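Local coordinates for GTPase-activating protein GYP1 (Saccharomyces cerevisiae, PDB 1FKM) that accelerates GTP hydrolysis by Ypt/Rab-type GTPases such as Ypt1 and Ypt7, supplying an arginine finger and a glutamine finger from its TBC domain, at residues Ile200-Lys212 / Asn325-Ile337. Sequence-based numbering, arbitrary orientation.
Sequences ILRQVKNLSQLVK and NEFHVFVCAAFLI
L207 and V329 mark the nearest backbone approach of helices 200-212 and 325-337, CA to CA 5.9 Å; the axes pass at 9.6 Å and cross at -48°. At this crossing V329 is a knob in the hole formed by Q203, N206, L207 and L210. With CG of L207 anti to the backbone N (chi1 173°), the branch turns back toward the partner helix and brings CD1 to 3.6 Å from A333 N. L210 CD1 lies over one face of the F330 ring, a CH-pi contact 4.1 Å from the centroid, and meets A333 CB, which L207 CD1 also touches, consistent with a small residue leaving room for both leucines. V211 and L336 meet at about a right angle, CG2 to CD2 3.9 Å.

The N-terminal end is polar. Q203 NE2 donates to N325 O at 2.9 Å, nearly straight at the hydrogen (169°) but from the side of the C=O and tilted from its plane; V329 N reaches that carbonyl from the opposite face. N325 ND2 bonds N192 OD1. A leucine at Q203 would probably leave N325 O without its interhelical donor. A single directional bond thus joins the helices near their N-terminal ends, within largely apolar, buried packing distant from both catalytic fingers.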
loop_
_atom_site.group_PDB
_atom_site.type_symbol
_atom_site.label_atom_id
_atom_site.label_comp_id
_atom_site.label_asym_id
_atom_site.label_seq_id
_atom_site.Cartn_x
_atom_site.Cartn_y
_atom_site.Cartn_z
ATOM N N ILE A 200 -7.806 12.809 4.992
ATOM C CA ILE A 200 -6.478 12.899 5.583
ATOM C C ILE A 200 -6.484 13.869 6.762
ATOM O O ILE A 200 -5.889 13.588 7.806
ATOM C CB ILE A 200 -5.425 13.382 4.565
ATOM C CG1 ILE A 200 -5.337 12.412 3.380
ATOM C CG2 ILE A 200 -4.065 13.523 5.261
ATOM C CD1 ILE A 200 -5.004 10.988 3.752
ATOM N N LEU A 201 -7.147 15.014 6.595
ATOM C CA LEU A 201 -7.216 15.998 7.673
ATOM C C LEU A 201 -7.912 15.395 8.888
ATOM O O LEU A 201 -7.530 15.663 10.030
ATOM C CB LEU A 201 -7.956 17.262 7.210
ATOM C CG LEU A 201 -7.230 18.090 6.141
ATOM C CD1 LEU A 201 -8.096 19.273 5.706
ATOM C CD2 LEU A 201 -5.903 18.585 6.701
ATOM N N ARG A 202 -8.927 14.571 8.644
ATOM C CA ARG A 202 -9.655 13.920 9.729
ATOM C C ARG A 202 -8.748 12.894 10.418
ATOM O O ARG A 202 -8.790 12.733 11.635
ATOM C CB ARG A 202 -10.902 13.224 9.178
ATOM C CG ARG A 202 -11.793 12.601 10.237
ATOM C CD ARG A 202 -13.024 11.962 9.607
ATOM N NE ARG A 202 -12.670 10.872 8.701
ATOM C CZ ARG A 202 -12.895 10.879 7.389
ATOM N NH1 ARG A 202 -13.480 11.925 6.816
ATOM N NH2 ARG A 202 -12.536 9.838 6.649
ATOM N N GLN A 203 -7.941 12.194 9.626
ATOM C CA GLN A 203 -7.007 11.195 10.154
ATOM C C GLN A 203 -5.961 11.856 11.050
ATOM O O GLN A 203 -5.640 11.355 12.132
ATOM C CB GLN A 203 -6.291 10.484 9.004
ATOM C CG GLN A 203 -7.108 9.418 8.302
ATOM C CD GLN A 203 -7.298 8.186 9.161
ATOM O OE1 GLN A 203 -8.127 8.171 10.076
ATOM N NE2 GLN A 203 -6.515 7.144 8.882
ATOM N N VAL A 204 -5.420 12.976 10.588
ATOM C CA VAL A 204 -4.410 13.696 11.351
ATOM C C VAL A 204 -5.014 14.207 12.659
ATOM O O VAL A 204 -4.361 14.170 13.704
ATOM C CB VAL A 204 -3.831 14.872 10.529
ATOM C CG1 VAL A 204 -2.894 15.715 11.388
ATOM C CG2 VAL A 204 -3.066 14.319 9.329
ATOM N N LYS A 205 -6.262 14.670 12.607
ATOM C CA LYS A 205 -6.938 15.154 13.816
ATOM C C LYS A 205 -7.146 13.990 14.792
ATOM O O LYS A 205 -6.992 14.146 16.007
ATOM C CB LYS A 205 -8.298 15.766 13.467
ATOM C CG LYS A 205 -8.216 17.000 12.591
ATOM C CD LYS A 205 -9.593 17.439 12.112
ATOM C CE LYS A 205 -9.497 18.608 11.139
ATOM N NZ LYS A 205 -10.835 19.003 10.611
ATOM N N ASN A 206 -7.508 12.830 14.247
ATOM C CA ASN A 206 -7.727 11.632 15.050
ATOM C C ASN A 206 -6.435 11.189 15.726
ATOM O O ASN A 206 -6.454 10.756 16.880
ATOM C CB ASN A 206 -8.280 10.496 14.179
ATOM C CG ASN A 206 -9.749 10.683 13.838
ATOM O OD1 ASN A 206 -10.297 9.977 12.993
ATOM N ND2 ASN A 206 -10.394 11.630 14.503
ATOM N N LEU A 207 -5.315 11.298 15.015
ATOM C CA LEU A 207 -4.017 10.920 15.576
ATOM C C LEU A 207 -3.655 11.898 16.687
ATOM O O LEU A 207 -3.152 11.507 17.738
ATOM C CB LEU A 207 -2.926 10.944 14.497
ATOM C CG LEU A 207 -1.475 10.741 14.959
ATOM C CD1 LEU A 207 -1.315 9.355 15.589
ATOM C CD2 LEU A 207 -0.530 10.910 13.772
ATOM N N SER A 208 -3.925 13.175 16.441
ATOM C CA SER A 208 -3.643 14.233 17.401
ATOM C C SER A 208 -4.389 13.985 18.713
ATOM O O SER A 208 -3.821 14.115 19.803
ATOM C CB SER A 208 -4.074 15.581 16.809
ATOM O OG SER A 208 -3.755 16.643 17.682
ATOM N N GLN A 209 -5.666 13.633 18.597
ATOM C CA GLN A 209 -6.511 13.372 19.759
ATOM C C GLN A 209 -6.081 12.110 20.495
ATOM O O GLN A 209 -6.114 12.053 21.726
ATOM C CB GLN A 209 -7.973 13.234 19.330
ATOM C CG GLN A 209 -8.617 14.522 18.826
ATOM C CD GLN A 209 -8.824 15.549 19.926
ATOM O OE1 GLN A 209 -7.867 16.105 20.466
ATOM N NE2 GLN A 209 -10.083 15.802 20.269
ATOM N N LEU A 210 -5.689 11.097 19.734
ATOM C CA LEU A 210 -5.248 9.834 20.310
ATOM C C LEU A 210 -4.005 10.059 21.167
ATOM O O LEU A 210 -3.936 9.601 22.307
ATOM C CB LEU A 210 -4.913 8.834 19.200
ATOM C CG LEU A 210 -5.480 7.416 19.275
ATOM C CD1 LEU A 210 -4.756 6.549 18.246
ATOM C CD2 LEU A 210 -5.312 6.836 20.677
ATOM N N VAL A 211 -3.025 10.765 20.611
ATOM C CA VAL A 211 -1.781 11.033 21.322
ATOM C C VAL A 211 -2.006 11.909 22.546
ATOM O O VAL A 211 -1.347 11.737 23.573
ATOM C CB VAL A 211 -0.741 11.684 20.388
ATOM C CG1 VAL A 211 0.542 11.982 21.153
ATOM C CG2 VAL A 211 -0.454 10.748 19.223
ATOM N N LYS A 212 -2.940 12.846 22.443
ATOM C CA LYS A 212 -3.247 13.715 23.568
ATOM C C LYS A 212 -3.770 12.831 24.702
ATOM O O LYS A 212 -3.578 13.129 25.882
ATOM C CB LYS A 212 -4.311 14.742 23.176
ATOM C CG LYS A 212 -4.640 15.728 24.284
ATOM C CD LYS A 212 -5.706 16.718 23.856
ATOM C CE LYS A 212 -6.033 17.685 24.986
ATOM N NZ LYS A 212 -7.095 18.658 24.605
ATOM N N ASN A 325 -8.558 3.123 7.610
ATOM C CA ASN A 325 -8.202 4.387 8.255
ATOM C C ASN A 325 -8.023 4.229 9.768
ATOM O O ASN A 325 -7.069 4.746 10.353
ATOM C CB ASN A 325 -9.276 5.446 7.975
ATOM C CG ASN A 325 -8.954 6.301 6.756
ATOM O OD1 ASN A 325 -9.802 7.045 6.266
ATOM N ND2 ASN A 325 -7.721 6.210 6.275
ATOM N N GLU A 326 -8.950 3.516 10.395
ATOM C CA GLU A 326 -8.901 3.290 11.835
ATOM C C GLU A 326 -7.624 2.565 12.243
ATOM O O GLU A 326 -6.874 3.052 13.084
ATOM C CB GLU A 326 -10.121 2.480 12.277
ATOM C CG GLU A 326 -10.125 2.107 13.751
ATOM C CD GLU A 326 -11.308 1.232 14.125
ATOM O OE1 GLU A 326 -12.174 0.992 13.257
ATOM O OE2 GLU A 326 -11.371 0.784 15.289
ATOM N N PHE A 327 -7.370 1.407 11.645
ATOM C CA PHE A 327 -6.173 0.653 11.989
ATOM C C PHE A 327 -4.901 1.461 11.726
ATOM O O PHE A 327 -3.955 1.420 12.515
ATOM C CB PHE A 327 -6.107 -0.658 11.198
ATOM C CG PHE A 327 -4.975 -1.549 11.616
ATOM C CD1 PHE A 327 -4.889 -2.011 12.930
ATOM C CD2 PHE A 327 -3.981 -1.908 10.711
ATOM C CE1 PHE A 327 -3.822 -2.819 13.337
ATOM C CE2 PHE A 327 -2.911 -2.712 11.105
ATOM C CZ PHE A 327 -2.831 -3.169 12.424
ATOM N N HIS A 328 -4.879 2.204 10.622
ATOM C CA HIS A 328 -3.704 2.992 10.284
ATOM C C HIS A 328 -3.410 4.059 11.328
ATOM O O HIS A 328 -2.249 4.331 11.632
ATOM C CB HIS A 328 -3.850 3.652 8.907
ATOM C CG HIS A 328 -2.590 4.300 8.424
ATOM N ND1 HIS A 328 -1.414 3.599 8.253
ATOM C CD2 HIS A 328 -2.309 5.587 8.107
ATOM C CE1 HIS A 328 -0.464 4.426 7.854
ATOM N NE2 HIS A 328 -0.980 5.639 7.759
ATOM N N VAL A 329 -4.457 4.668 11.873
ATOM C CA VAL A 329 -4.275 5.700 12.889
ATOM C C VAL A 329 -3.593 5.112 14.123
ATOM O O VAL A 329 -2.735 5.750 14.722
ATOM C CB VAL A 329 -5.620 6.336 13.306
ATOM C CG1 VAL A 329 -5.433 7.204 14.542
ATOM C CG2 VAL A 329 -6.161 7.184 12.166
ATOM N N PHE A 330 -3.970 3.895 14.506
ATOM C CA PHE A 330 -3.340 3.271 15.664
ATOM C C PHE A 330 -1.894 2.877 15.393
ATOM O O PHE A 330 -1.047 2.961 16.288
ATOM C CB PHE A 330 -4.160 2.069 16.140
ATOM C CG PHE A 330 -5.395 2.463 16.898
ATOM C CD1 PHE A 330 -5.308 2.815 18.242
ATOM C CD2 PHE A 330 -6.631 2.545 16.261
ATOM C CE1 PHE A 330 -6.436 3.248 18.943
ATOM C CE2 PHE A 330 -7.767 2.975 16.952
ATOM C CZ PHE A 330 -7.668 3.328 18.299
ATOM N N VAL A 331 -1.604 2.447 14.165
ATOM C CA VAL A 331 -0.236 2.094 13.800
ATOM C C VAL A 331 0.611 3.372 13.867
ATOM O O VAL A 331 1.748 3.351 14.344
ATOM C CB VAL A 331 -0.165 1.507 12.367
ATOM C CG1 VAL A 331 1.287 1.348 11.927
ATOM C CG2 VAL A 331 -0.867 0.164 12.326
ATOM N N CYS A 332 0.058 4.484 13.387
ATOM C CA CYS A 332 0.781 5.754 13.416
ATOM C C CYS A 332 1.023 6.217 14.847
ATOM O O CYS A 332 2.082 6.758 15.157
ATOM C CB CYS A 332 0.015 6.836 12.652
ATOM S SG CYS A 332 0.093 6.663 10.852
ATOM N N ALA A 333 0.042 6.008 15.716
ATOM C CA ALA A 333 0.185 6.405 17.115
ATOM C C ALA A 333 1.272 5.564 17.793
ATOM O O ALA A 333 2.126 6.098 18.503
ATOM C CB ALA A 333 -1.152 6.238 17.848
ATOM N N ALA A 334 1.247 4.253 17.570
ATOM C CA ALA A 334 2.242 3.367 18.172
ATOM C C ALA A 334 3.638 3.671 17.632
ATOM O O ALA A 334 4.628 3.598 18.365
ATOM C CB ALA A 334 1.875 1.904 17.908
ATOM N N PHE A 335 3.710 4.016 16.348
ATOM C CA PHE A 335 4.974 4.347 15.692
ATOM C C PHE A 335 5.562 5.592 16.353
ATOM O O PHE A 335 6.727 5.603 16.767
ATOM C CB PHE A 335 4.730 4.610 14.198
ATOM C CG PHE A 335 5.983 4.893 13.404
ATOM C CD1 PHE A 335 7.038 3.983 13.388
ATOM C CD2 PHE A 335 6.083 6.043 12.630
ATOM C CE1 PHE A 335 8.176 4.218 12.602
ATOM C CE2 PHE A 335 7.215 6.282 11.842
ATOM C CZ PHE A 335 8.258 5.365 11.830
ATOM N N LEU A 336 4.741 6.635 16.452
ATOM C CA LEU A 336 5.162 7.891 17.062
ATOM C C LEU A 336 5.578 7.712 18.516
ATOM O O LEU A 336 6.648 8.165 18.916
ATOM C CB LEU A 336 4.030 8.919 16.996
ATOM C CG LEU A 336 4.321 10.289 17.627
ATOM C CD1 LEU A 336 5.502 10.959 16.910
ATOM C CD2 LEU A 336 3.081 11.159 17.532
ATOM N N ILE A 337 4.724 7.062 19.302
ATOM C CA ILE A 337 4.994 6.856 20.721
ATOM C C ILE A 337 6.309 6.126 20.967
ATOM O O ILE A 337 6.935 6.298 22.013
ATOM C CB ILE A 337 3.834 6.084 21.402
ATOM C CG1 ILE A 337 2.540 6.898 21.300
ATOM C CG2 ILE A 337 4.159 5.816 22.866
ATOM C CD1 ILE A 337 2.627 8.288 21.885
#